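Local coordinates for protein putative isochorismatase hydrolase (Oleispira antarctica, PDB 3LQY) that is a putative isochorismatase-family hydrolase, probably working through a cysteine nucleophile on a substrate that is not established, at residues L11-Q16 with V55-E60; C148-L153 with V160-V165. One frame throughout, in Å; residues are numbered along the deposited sequence.

Overall arrangement
Both contacts belong to one isochorismatase-type domain, built on a parallel sheet in which strands 115-121 and 140-149 follow strand 8-13. Interaction 1 pairs 11-16 with 55-60 inside this sheet, its centre about 6 Å from the centre of the chain. Interaction 2 starts where strand 140-149 runs out and joins 148-153 to the head of helix 162-173. Their centres lie 19 Å apart and they do not touch, their nearest atoms being about 5 Å apart. Each includes C-terminal strand ends, where active sites of this fold usually lie. C126, oxidised to 3-sulfinoalanine, is the probable nucleophile as in relatives. A glycerol about 4 Å from the T150 side chain probably came from crystallisation but may mark a pocket.

Interaction 1 of 2, residues L11-Q16 with V55-E60; sequences LLIDFQ and VHVRHE
L12 CD1 sits over one face of the H56 ring in a CH-pi contact, 4.2 Å from the ring centroid, the two side chains lying side by side; beyond them H56 NE2 bonds to E88. At the edge of the R58 guanidinium, in its plane, E60 OE2 takes both NH1 and NH2, end-on, in a salt bridge, while NH1 also bonds to A76 O. The Q16 amide meets R58 at its CG, 3.4 Å from Q16 NE2, and stands 81° from the guanidinium plane. That amide reads the backbone of H59 twice: H59 N reaches Q16 OE1 at 2.9 Å, nearly straight at 171°, and Q16 NE2 gives its N-H to H59 O at 2.8 Å. The two bonds fix the rotation of the amide, and NE2 also reaches the same A76 O. D14, with CG beside its own backbone N (chi1 -60°), brings OD2 to within 3.4 Å of H59 CB. Family members pair an aspartate and a lysine with the nucleophilic cysteine, and D14, in a long, weak ion pair with K93, is consistent with that aspartate. Behind these groups the strands run parallel, L12 N bonding to V55 O and V57 N to L12 O, while I13 CD1 packs on V57 CG2 at 3.7 Å. Strand 8-13 has 115-121 as its other neighbour, strand 54-59 has 90-93, and helix 33-49 touches L12 through L44.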
loop_
_atom_site.group_PDB
_atom_site.type_symbol
_atom_site.label_atom_id
_atom_site.label_comp_id
_atom_site.label_asym_id
_atom_site.label_seq_id
_atom_site.Cartn_x
_atom_site.Cartn_y
_atom_site.Cartn_z
ATOM N N LEU A 11 2.207 6.487 0.778
ATOM C CA LEU A 11 1.758 5.525 1.778
ATOM C C LEU A 11 1.897 4.149 1.188
ATOM O O LEU A 11 1.172 3.762 0.245
ATOM C CB LEU A 11 0.314 5.787 2.178
ATOM C CG LEU A 11 -0.282 5.031 3.365
ATOM C CD1 LEU A 11 0.522 5.243 4.609
ATOM C CD2 LEU A 11 -1.712 5.508 3.592
ATOM N N LEU A 12 2.826 3.392 1.737
ATOM C CA LEU A 12 3.113 2.103 1.201
ATOM C C LEU A 12 2.502 1.072 2.123
ATOM O O LEU A 12 2.895 0.933 3.287
ATOM C CB LEU A 12 4.642 1.915 1.102
ATOM C CG LEU A 12 5.394 3.036 0.334
ATOM C CD1 LEU A 12 5.842 4.218 1.227
ATOM C CD2 LEU A 12 6.590 2.472 -0.439
ATOM N N ILE A 13 1.560 0.312 1.589
ATOM C CA ILE A 13 0.798 -0.663 2.374
ATOM C C ILE A 13 1.331 -2.065 2.183
ATOM O O ILE A 13 1.155 -2.657 1.135
ATOM C CB ILE A 13 -0.718 -0.664 1.951
ATOM C CG1 ILE A 13 -1.329 0.736 2.091
ATOM C CG2 ILE A 13 -1.485 -1.676 2.816
ATOM C CD1 ILE A 13 -1.367 1.269 3.521
ATOM N N ASP A 14 2.038 -2.569 3.200
ATOM C CA ASP A 14 2.350 -3.964 3.340
ATOM C C ASP A 14 3.109 -4.559 2.169
ATOM O O ASP A 14 2.769 -5.644 1.708
ATOM C CB ASP A 14 1.109 -4.836 3.606
ATOM C CG ASP A 14 0.348 -4.467 4.871
ATOM O OD1 ASP A 14 0.792 -3.598 5.628
ATOM O OD2 ASP A 14 -0.776 -5.042 5.069
ATOM N N PHE A 15 4.190 -3.913 1.734
ATOM C CA PHE A 15 5.039 -4.547 0.743
ATOM C C PHE A 15 5.991 -5.475 1.530
ATOM O O PHE A 15 7.166 -5.173 1.706
ATOM C CB PHE A 15 5.829 -3.506 -0.069
ATOM C CG PHE A 15 5.205 -3.110 -1.382
ATOM C CD1 PHE A 15 4.897 -4.064 -2.342
ATOM C CD2 PHE A 15 4.996 -1.783 -1.688
ATOM C CE1 PHE A 15 4.407 -3.719 -3.545
ATOM C CE2 PHE A 15 4.491 -1.414 -2.913
ATOM C CZ PHE A 15 4.174 -2.386 -3.852
ATOM N N GLN A 16 5.443 -6.567 2.069
ATOM C CA GLN A 16 6.121 -7.460 2.970
ATOM C C GLN A 16 6.494 -8.763 2.289
ATOM O O GLN A 16 5.857 -9.209 1.335
ATOM C CB GLN A 16 5.268 -7.715 4.206
ATOM C CG GLN A 16 5.102 -6.476 5.059
ATOM C CD GLN A 16 3.953 -6.606 6.011
ATOM O OE1 GLN A 16 2.885 -6.032 5.768
ATOM N NE2 GLN A 16 4.128 -7.349 7.076
ATOM N N VAL A 55 5.278 7.416 4.373
ATOM C CA VAL A 55 4.812 6.598 5.492
ATOM C C VAL A 55 4.587 5.153 5.052
ATOM O O VAL A 55 4.000 4.888 3.987
ATOM C CB VAL A 55 3.525 7.110 6.124
ATOM C CG1 VAL A 55 3.141 6.258 7.333
ATOM C CG2 VAL A 55 3.636 8.561 6.523
ATOM N N HIS A 56 5.051 4.233 5.902
ATOM C CA HIS A 56 4.916 2.799 5.653
ATOM C C HIS A 56 3.912 2.149 6.589
ATOM O O HIS A 56 3.780 2.523 7.773
ATOM C CB HIS A 56 6.283 2.083 5.861
ATOM C CG HIS A 56 7.407 2.686 5.084
ATOM N ND1 HIS A 56 7.812 2.198 3.859
ATOM C CD2 HIS A 56 8.217 3.741 5.360
ATOM C CE1 HIS A 56 8.845 2.913 3.432
ATOM N NE2 HIS A 56 9.095 3.865 4.313
ATOM N N VAL A 57 3.267 1.112 6.078
ATOM C CA VAL A 57 2.336 0.346 6.877
ATOM C C VAL A 57 2.766 -1.100 6.735
ATOM O O VAL A 57 3.148 -1.498 5.667
ATOM C CB VAL A 57 0.907 0.540 6.392
ATOM C CG1 VAL A 57 0.003 -0.451 7.071
ATOM C CG2 VAL A 57 0.450 2.014 6.656
ATOM N N ARG A 58 2.719 -1.850 7.830
ATOM C CA ARG A 58 3.152 -3.205 7.877
ATOM C C ARG A 58 2.173 -4.005 8.727
ATOM O O ARG A 58 1.730 -3.534 9.757
ATOM C CB ARG A 58 4.556 -3.217 8.525
ATOM C CG ARG A 58 5.390 -4.380 8.232
ATOM C CD ARG A 58 6.835 -4.237 8.745
ATOM N NE ARG A 58 6.970 -4.217 10.218
ATOM C CZ ARG A 58 6.865 -5.276 11.017
ATOM N NH1 ARG A 58 6.665 -6.491 10.516
ATOM N NH2 ARG A 58 7.008 -5.130 12.342
ATOM N N HIS A 59 1.843 -5.213 8.304
ATOM C CA HIS A 59 0.870 -6.066 9.007
ATOM C C HIS A 59 1.484 -7.244 9.741
ATOM O O HIS A 59 2.363 -7.931 9.196
ATOM C CB HIS A 59 -0.129 -6.640 7.990
ATOM C CG HIS A 59 -1.316 -7.305 8.623
ATOM N ND1 HIS A 59 -2.513 -6.646 8.783
ATOM C CD2 HIS A 59 -1.489 -8.544 9.156
ATOM C CE1 HIS A 59 -3.377 -7.446 9.381
ATOM N NE2 HIS A 59 -2.786 -8.600 9.622
ATOM N N GLU A 60 1.015 -7.487 10.965
ATOM C CA GLU A 60 1.306 -8.726 11.655
ATOM C C GLU A 60 0.041 -9.293 12.283
ATOM O O GLU A 60 -0.720 -8.573 12.910
ATOM C CB GLU A 60 2.401 -8.510 12.731
ATOM C CG GLU A 60 3.811 -8.384 12.166
ATOM C CD GLU A 60 4.932 -8.239 13.245
ATOM O OE1 GLU A 60 4.650 -8.119 14.461
ATOM O OE2 GLU A 60 6.106 -8.228 12.846
#

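Interaction 2 of 2, residues C148-L153 with V160-V165; sequences CATLDL and VPAAQV
V165, in the first turn of helix 162-173, packs against T150, L151 and L153, where the chain leaves strand 140-149 for a short antiparallel hairpin, 153-155 with 158-160, that leads into the helix. Its CB lies 4.0 Å from L151 O. From there the side chain forks: CG1, anti to the backbone N (chi1 170°), reaches T150 OG1 at 3.6 Å and L153 CD1 at 4.0 Å, while CG2 turns to L151 O at 3.7 Å. An alanine here would remove both methyls and would probably leave a gap between helix and loop, with L153 CD1 and T150 missing their apolar neighbour. T150 also faces H166 of the same helix, and its backbone N bonds to the glycerol. L153 and V160 form an antiparallel hydrogen-bonded pair, N to O in both directions, which holds the base of the hairpin closed. P161 follows at the N-cap position. D152 carries its carboxylate to the helix start, where its negative charge would probably suit the helix N-terminus: A162 N meets D152 OD1 at 2.7 Å, on the anti side and 30° out of the carboxylate plane.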
loop_
_atom_site.group_PDB
_atom_site.type_symbol
_atom_site.label_atom_id
_atom_site.label_comp_id
_atom_site.label_asym_id
_atom_site.label_seq_id
_atom_site.Cartn_x
_atom_site.Cartn_y
_atom_site.Cartn_z
ATOM N N CYS A 148 0.402 -1.700 -7.132
ATOM C CA CYS A 148 -0.347 -2.524 -6.206
ATOM C C CYS A 148 -0.453 -3.964 -6.755
ATOM O O CYS A 148 -0.392 -4.228 -7.958
ATOM C CB CYS A 148 -1.775 -1.944 -5.989
ATOM S SG CYS A 148 -1.817 -0.230 -5.292
ATOM N N ALA A 149 -0.750 -4.894 -5.879
ATOM C CA ALA A 149 -0.798 -6.286 -6.267
ATOM C C ALA A 149 -1.912 -7.009 -5.568
ATOM O O ALA A 149 -2.285 -6.683 -4.431
ATOM C CB ALA A 149 0.559 -6.961 -5.909
ATOM N N THR A 150 -2.421 -8.038 -6.221
ATOM C CA THR A 150 -3.430 -8.884 -5.612
ATOM C C THR A 150 -3.176 -10.327 -6.094
ATOM O O THR A 150 -2.066 -10.686 -6.487
ATOM C CB THR A 150 -4.903 -8.331 -5.935
ATOM O OG1 THR A 150 -5.922 -9.086 -5.266
ATOM C CG2 THR A 150 -5.164 -8.281 -7.440
ATOM N N LEU A 151 -4.199 -11.157 -6.020
ATOM C CA LEU A 151 -4.133 -12.538 -6.399
ATOM C C LEU A 151 -5.454 -13.031 -7.005
ATOM O O LEU A 151 -6.490 -12.322 -7.025
ATOM C CB LEU A 151 -3.746 -13.402 -5.187
ATOM C CG LEU A 151 -4.477 -13.136 -3.849
ATOM C CD1 LEU A 151 -5.960 -13.287 -3.820
ATOM C CD2 LEU A 151 -3.826 -14.140 -2.862
ATOM N N ASP A 152 -5.417 -14.264 -7.490
ATOM C CA ASP A 152 -6.582 -14.871 -8.076
ATOM C C ASP A 152 -7.605 -15.137 -6.962
ATOM O O ASP A 152 -7.232 -15.655 -5.891
ATOM C CB ASP A 152 -6.251 -16.214 -8.748
ATOM C CG ASP A 152 -5.372 -16.096 -9.985
ATOM O OD1 ASP A 152 -5.041 -14.990 -10.431
ATOM O OD2 ASP A 152 -4.948 -17.161 -10.503
ATOM N N LEU A 153 -8.897 -14.825 -7.233
ATOM C CA LEU A 153 -9.980 -15.092 -6.270
ATOM C C LEU A 153 -10.989 -16.070 -6.839
ATOM O O LEU A 153 -11.135 -16.185 -8.054
ATOM C CB LEU A 153 -10.683 -13.796 -5.843
ATOM C CG LEU A 153 -9.837 -12.805 -5.029
ATOM C CD1 LEU A 153 -10.677 -11.589 -4.732
ATOM C CD2 LEU A 153 -9.309 -13.420 -3.741
ATOM N N VAL A 160 -11.776 -15.674 -10.590
ATOM C CA VAL A 160 -11.471 -14.409 -11.248
ATOM C C VAL A 160 -9.926 -14.275 -11.189
ATOM O O VAL A 160 -9.357 -14.166 -10.109
ATOM C CB VAL A 160 -12.084 -13.214 -10.483
ATOM C CG1 VAL A 160 -11.919 -11.919 -11.285
ATOM C CG2 VAL A 160 -13.580 -13.474 -10.159
ATOM N N PRO A 161 -9.257 -14.266 -12.347
ATOM C CA PRO A 161 -7.804 -14.102 -12.302
ATOM C C PRO A 161 -7.431 -12.753 -11.686
ATOM O O PRO A 161 -8.251 -11.814 -11.677
ATOM C CB PRO A 161 -7.417 -14.121 -13.773
ATOM C CG PRO A 161 -8.553 -14.743 -14.473
ATOM C CD PRO A 161 -9.750 -14.411 -13.731
ATOM N N ALA A 162 -6.222 -12.686 -11.149
ATOM C CA ALA A 162 -5.695 -11.488 -10.513
ATOM C C ALA A 162 -5.786 -10.234 -11.376
ATOM O O ALA A 162 -6.076 -9.163 -10.876
ATOM C CB ALA A 162 -4.185 -11.752 -10.069
ATOM N N ALA A 163 -5.574 -10.338 -12.678
ATOM C CA ALA A 163 -5.657 -9.129 -13.530
ATOM C C ALA A 163 -7.071 -8.522 -13.511
ATOM O O ALA A 163 -7.253 -7.283 -13.620
ATOM C CB ALA A 163 -5.270 -9.456 -14.934
ATOM N N GLN A 164 -8.066 -9.402 -13.401
ATOM C CA GLN A 164 -9.451 -8.967 -13.409
ATOM C C GLN A 164 -9.897 -8.497 -12.041
ATOM O O GLN A 164 -10.666 -7.534 -11.949
ATOM C CB GLN A 164 -10.349 -10.038 -13.964
ATOM C CG GLN A 164 -10.339 -9.986 -15.498
ATOM C CD GLN A 164 -11.337 -10.919 -16.079
ATOM O OE1 GLN A 164 -11.606 -11.961 -15.487
ATOM N NE2 GLN A 164 -11.895 -10.578 -17.249
ATOM N N VAL A 165 -9.373 -9.124 -10.987
ATOM C CA VAL A 165 -9.620 -8.658 -9.628
ATOM C C VAL A 165 -9.135 -7.215 -9.519
ATOM O O VAL A 165 -9.894 -6.291 -9.151
ATOM C CB VAL A 165 -8.936 -9.546 -8.631
ATOM C CG1 VAL A 165 -8.967 -8.934 -7.193
ATOM C CG2 VAL A 165 -9.468 -11.060 -8.743
#